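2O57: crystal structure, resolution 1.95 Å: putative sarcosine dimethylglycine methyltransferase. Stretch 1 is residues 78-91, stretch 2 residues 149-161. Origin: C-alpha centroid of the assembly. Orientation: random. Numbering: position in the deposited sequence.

Stretch 1 (78-91) GVLQRQAKGLDLGA
Stretch 2 149-161: NSYDFIWSQDAFL

Strand 85-89 runs parallel to the strand ending at Gln157, with 24° between their N-to-C directions and a closest axis approach of 4.6 Å. The register pairs Gly86 with Phe153, Leu87 with Ile154 and Asp88 with Trp155, CA to CA 4.7, 4.7 and 4.9 Å.

Gly78 follows a helix and has positive phi (86/-5). Its O accepts a 2.9 Å hydrogen bond from Gln81 NE2. Val79 (-80/-16, chi1 m) points toward stretch 2, and its CG2 lies 3.8 Å from Phe153 CB. Leu80 (-91/49, rotamer m, t) places CD2 over one face of the Phe153 ring, 3.6 Å from the centroid. A type II turn from Gln81 to Ala84 follows, with Gln83 at 68/3. It is closed by Ala84 N to Gln81 O at 3.0 Å. Ala84 CB sits at the edge of the Phe153 ring, 4.1 Å from CE2.

Lys85 (-111/122) begins the strand. Its N donates to Asp152 OD2 at 2.7 Å, nearly straight at 174°. The chain turns a corner at Asp152 (-68/-31, chi1 m). There Lys85 O receives two weak hydrogen bonds, from Asp152 N at 2.8 Å and Phe153 N at 3.4 Å.

Gly86 (-120/160) lies against the Phe153 ring face opposite Leu80, with CA 3.5 Å from the centroid. Phe153 has chi1 p and chi2 92°, which brings its ring over the glycine. An ideal CB on Gly86 would fall 2.1 Å from Phe153 CE1, so the ring occupies the space of a side chain.

Leu87 (-119/124, rotamer t, p) makes the central ladder bonds: its N donates to Phe153 O at 3.0 Å, and its O accepts from Trp155 N at 2.9 Å. Its CB stands 3.6 Å from the Tyr151 ring centroid, almost on the normal. Tyr151 has chi1 m. Leu87 shares its sheet face with Ile154 (m, t).

Asp88 (-103/109, chi1 t) lies on the other face with Trp155 (chi1 t, chi2 -81°). Asp88 OD2 is 3.7 Å from Trp155 CD1. Water 2 lies 2.6 Å from Asp88 OD1 and accepts from Gln157 N at 2.8 Å, bridging the strands.

Leu89 (-89/110, rotamer m, t) continues the ladder, its N donating to Trp155 O at 2.9 Å. Ser156 OG (chi1 t) donates to Leu89 O at 2.9 Å. Leu89 CD1 packs 3.8 Å from Ile154 CG2 and 4.1 Å from Phe160 CE1.

Gly90 (89/45) leaves the strand. An ideal CB would lie 2.5 Å from Ala159 CB, a clash. Ala91 makes no contact.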

# COMPACT_ATOMS: atom_id res chain seq x y z
N GLY A 78 12.54 -3.45 -10.70
CA GLY A 78 13.75 -3.88 -11.41
C GLY A 78 15.10 -3.56 -10.78
O GLY A 78 16.11 -4.03 -11.28
N VAL A 79 15.13 -2.82 -9.67
CA VAL A 79 16.41 -2.31 -9.13
C VAL A 79 17.19 -3.34 -8.32
O VAL A 79 18.41 -3.15 -8.10
CB VAL A 79 16.28 -1.02 -8.27
CG1 VAL A 79 15.84 0.20 -9.14
CG2 VAL A 79 15.37 -1.23 -7.03
N LEU A 80 16.55 -4.43 -7.91
CA LEU A 80 17.21 -5.38 -6.99
C LEU A 80 17.97 -6.52 -7.72
O LEU A 80 17.84 -7.71 -7.43
CB LEU A 80 16.25 -5.86 -5.87
CG LEU A 80 15.60 -4.79 -4.95
CD1 LEU A 80 14.63 -5.44 -3.92
CD2 LEU A 80 16.66 -4.02 -4.23
N GLN A 81 18.78 -6.12 -8.69
CA GLN A 81 19.63 -7.04 -9.44
C GLN A 81 20.81 -7.45 -8.55
O GLN A 81 21.17 -6.72 -7.62
CB GLN A 81 20.12 -6.36 -10.73
CG GLN A 81 18.99 -5.80 -11.62
CD GLN A 81 18.10 -6.90 -12.20
OE1 GLN A 81 18.59 -7.99 -12.56
NE2 GLN A 81 16.80 -6.64 -12.31
N ARG A 82 21.40 -8.61 -8.82
CA ARG A 82 22.64 -9.01 -8.17
C ARG A 82 23.67 -7.91 -8.37
O ARG A 82 23.78 -7.35 -9.46
CB ARG A 82 23.20 -10.30 -8.78
CG ARG A 82 22.24 -11.47 -8.72
CD ARG A 82 22.98 -12.82 -8.79
NE ARG A 82 23.62 -13.14 -7.52
CZ ARG A 82 22.95 -13.45 -6.40
NH1 ARG A 82 21.61 -13.46 -6.38
NH2 ARG A 82 23.62 -13.74 -5.29
N GLN A 83 24.39 -7.58 -7.30
CA GLN A 83 25.41 -6.52 -7.32
C GLN A 83 24.89 -5.05 -7.48
O GLN A 83 25.70 -4.11 -7.53
CB GLN A 83 26.52 -6.83 -8.33
CG GLN A 83 27.28 -8.15 -8.04
CD GLN A 83 28.51 -8.31 -8.93
OE1 GLN A 83 29.62 -8.49 -8.43
NE2 GLN A 83 28.32 -8.23 -10.24
N ALA A 84 23.56 -4.84 -7.52
CA ALA A 84 23.02 -3.49 -7.42
C ALA A 84 23.45 -2.91 -6.08
O ALA A 84 23.60 -3.64 -5.09
CB ALA A 84 21.46 -3.48 -7.54
N LYS A 85 23.62 -1.61 -6.03
CA LYS A 85 24.12 -0.97 -4.82
C LYS A 85 23.03 -0.14 -4.17
O LYS A 85 22.46 0.77 -4.80
CB LYS A 85 25.33 -0.08 -5.17
CG LYS A 85 26.15 0.30 -3.97
CD LYS A 85 27.40 -0.52 -3.90
CE LYS A 85 28.26 -0.06 -2.72
NZ LYS A 85 28.76 1.35 -2.91
N GLY A 86 22.74 -0.46 -2.92
CA GLY A 86 21.75 0.27 -2.17
C GLY A 86 22.32 0.91 -0.95
O GLY A 86 23.41 0.52 -0.47
N LEU A 87 21.58 1.90 -0.48
CA LEU A 87 21.88 2.68 0.70
C LEU A 87 20.76 2.50 1.71
O LEU A 87 19.56 2.73 1.39
CB LEU A 87 22.03 4.16 0.29
CG LEU A 87 22.18 5.15 1.43
CD1 LEU A 87 23.48 4.87 2.27
CD2 LEU A 87 22.07 6.60 0.94
N ASP A 88 21.12 2.07 2.93
CA ASP A 88 20.09 1.91 3.96
C ASP A 88 20.20 3.09 4.92
O ASP A 88 21.17 3.18 5.68
CB ASP A 88 20.20 0.57 4.71
CG ASP A 88 19.07 0.37 5.75
OD1 ASP A 88 18.35 1.33 6.14
OD2 ASP A 88 18.92 -0.78 6.17
N LEU A 89 19.20 3.98 4.87
CA LEU A 89 19.17 5.17 5.70
C LEU A 89 18.47 4.85 7.02
O LEU A 89 17.27 4.59 7.07
CB LEU A 89 18.48 6.32 4.94
CG LEU A 89 19.21 6.96 3.76
CD1 LEU A 89 18.35 8.04 3.14
CD2 LEU A 89 20.54 7.63 4.23
N GLY A 90 19.24 4.83 8.09
CA GLY A 90 18.70 4.52 9.42
C GLY A 90 18.77 3.02 9.64
O GLY A 90 17.82 2.41 10.11
N ALA A 91 19.90 2.42 9.29
CA ALA A 91 20.01 0.97 9.22
C ALA A 91 19.91 0.17 10.55
O ALA A 91 19.78 -1.05 10.53
CB ALA A 91 21.29 0.63 8.46
N ASN A 149 25.04 10.42 -7.49
CA ASN A 149 24.74 9.34 -8.40
C ASN A 149 25.44 8.03 -8.06
O ASN A 149 26.01 7.42 -8.95
CB ASN A 149 25.09 9.75 -9.84
CG ASN A 149 24.38 10.99 -10.27
OD1 ASN A 149 23.16 11.09 -10.13
ND2 ASN A 149 25.14 11.98 -10.76
N SER A 150 25.42 7.65 -6.78
CA SER A 150 26.08 6.44 -6.29
C SER A 150 25.19 5.19 -6.22
O SER A 150 25.69 4.08 -6.38
CB SER A 150 26.66 6.68 -4.87
OG SER A 150 27.89 7.39 -4.94
N TYR A 151 23.89 5.37 -5.95
CA TYR A 151 23.04 4.24 -5.61
C TYR A 151 21.98 3.84 -6.62
O TYR A 151 21.26 4.67 -7.14
CB TYR A 151 22.42 4.44 -4.21
CG TYR A 151 23.51 4.51 -3.15
CD1 TYR A 151 24.15 3.35 -2.72
CD2 TYR A 151 23.93 5.72 -2.63
CE1 TYR A 151 25.16 3.38 -1.79
CE2 TYR A 151 24.95 5.80 -1.69
CZ TYR A 151 25.57 4.62 -1.28
OH TYR A 151 26.58 4.65 -0.34
N ASP A 152 21.85 2.54 -6.84
CA ASP A 152 20.72 2.03 -7.58
C ASP A 152 19.42 2.20 -6.81
O ASP A 152 18.38 2.37 -7.41
CB ASP A 152 20.96 0.58 -7.92
CG ASP A 152 22.19 0.41 -8.77
OD1 ASP A 152 22.13 0.92 -9.90
OD2 ASP A 152 23.20 -0.16 -8.31
N PHE A 153 19.48 2.15 -5.47
CA PHE A 153 18.29 2.22 -4.63
C PHE A 153 18.62 2.66 -3.20
O PHE A 153 19.78 2.58 -2.74
CB PHE A 153 17.50 0.88 -4.62
CG PHE A 153 18.22 -0.25 -3.94
CD1 PHE A 153 18.01 -0.50 -2.57
CD2 PHE A 153 19.09 -1.09 -4.65
CE1 PHE A 153 18.69 -1.58 -1.93
CE2 PHE A 153 19.76 -2.16 -4.03
CZ PHE A 153 19.55 -2.40 -2.66
N ILE A 154 17.60 3.21 -2.55
CA ILE A 154 17.61 3.60 -1.15
C ILE A 154 16.45 2.88 -0.43
O ILE A 154 15.30 2.81 -0.95
CB ILE A 154 17.48 5.13 -0.93
CG1 ILE A 154 18.67 5.85 -1.51
CG2 ILE A 154 17.29 5.48 0.61
CD1 ILE A 154 18.55 7.43 -1.55
N TRP A 155 16.74 2.40 0.77
CA TRP A 155 15.78 1.72 1.63
C TRP A 155 15.83 2.47 2.93
O TRP A 155 16.94 2.73 3.47
CB TRP A 155 16.28 0.30 1.84
CG TRP A 155 15.58 -0.60 2.88
CD1 TRP A 155 15.77 -0.60 4.24
CD2 TRP A 155 14.64 -1.65 2.60
NE1 TRP A 155 15.01 -1.61 4.83
CE2 TRP A 155 14.31 -2.26 3.85
CE3 TRP A 155 14.07 -2.15 1.42
CZ2 TRP A 155 13.41 -3.34 3.94
CZ3 TRP A 155 13.17 -3.23 1.50
CH2 TRP A 155 12.87 -3.83 2.76
N SER A 156 14.66 2.85 3.46
CA SER A 156 14.65 3.50 4.78
C SER A 156 13.36 3.15 5.53
O SER A 156 12.27 3.54 5.11
CB SER A 156 14.77 5.02 4.60
OG SER A 156 14.87 5.67 5.86
N GLN A 157 13.48 2.46 6.64
CA GLN A 157 12.30 2.03 7.40
C GLN A 157 12.20 2.77 8.72
O GLN A 157 13.06 2.60 9.62
CB GLN A 157 12.38 0.54 7.67
CG GLN A 157 12.11 -0.31 6.44
CD GLN A 157 12.29 -1.80 6.77
OE1 GLN A 157 13.36 -2.24 7.18
NE2 GLN A 157 11.25 -2.56 6.59
N ASP A 158 11.19 3.64 8.80
CA ASP A 158 10.78 4.35 10.03
C ASP A 158 11.87 5.28 10.58
O ASP A 158 11.89 5.57 11.76
CB ASP A 158 10.33 3.35 11.11
CG ASP A 158 9.17 2.45 10.62
OD1 ASP A 158 8.56 2.76 9.56
OD2 ASP A 158 8.89 1.45 11.31
N ALA A 159 12.75 5.74 9.70
CA ALA A 159 13.86 6.60 10.13
C ALA A 159 13.61 8.10 9.94
O ALA A 159 14.19 8.92 10.66
CB ALA A 159 15.11 6.20 9.38
N PHE A 160 12.83 8.46 8.92
CA PHE A 160 12.63 9.89 8.55
C PHE A 160 11.83 10.62 9.65
O PHE A 160 11.97 11.83 9.81
CB PHE A 160 11.86 10.01 7.22
CG PHE A 160 12.69 9.76 5.95
CD1 PHE A 160 13.91 9.05 5.95
CD2 PHE A 160 12.23 10.26 4.74
CE1 PHE A 160 14.63 8.83 4.76
CE2 PHE A 160 12.93 10.05 3.55
CZ PHE A 160 14.14 9.33 3.56
N LEU A 161 11.02 9.86 10.41
CA LEU A 161 10.22 10.39 11.53
C LEU A 161 11.00 11.40 12.39
O LEU A 161 10.48 12.47 12.72
CB LEU A 161 9.67 9.24 12.43
CG LEU A 161 8.93 9.61 13.73
CD1 LEU A 161 7.66 10.34 13.41
CD2 LEU A 161 8.58 8.38 14.55
O HOH W 1 16.40 -0.80 7.82
O HOH W 2 16.09 1.72 7.42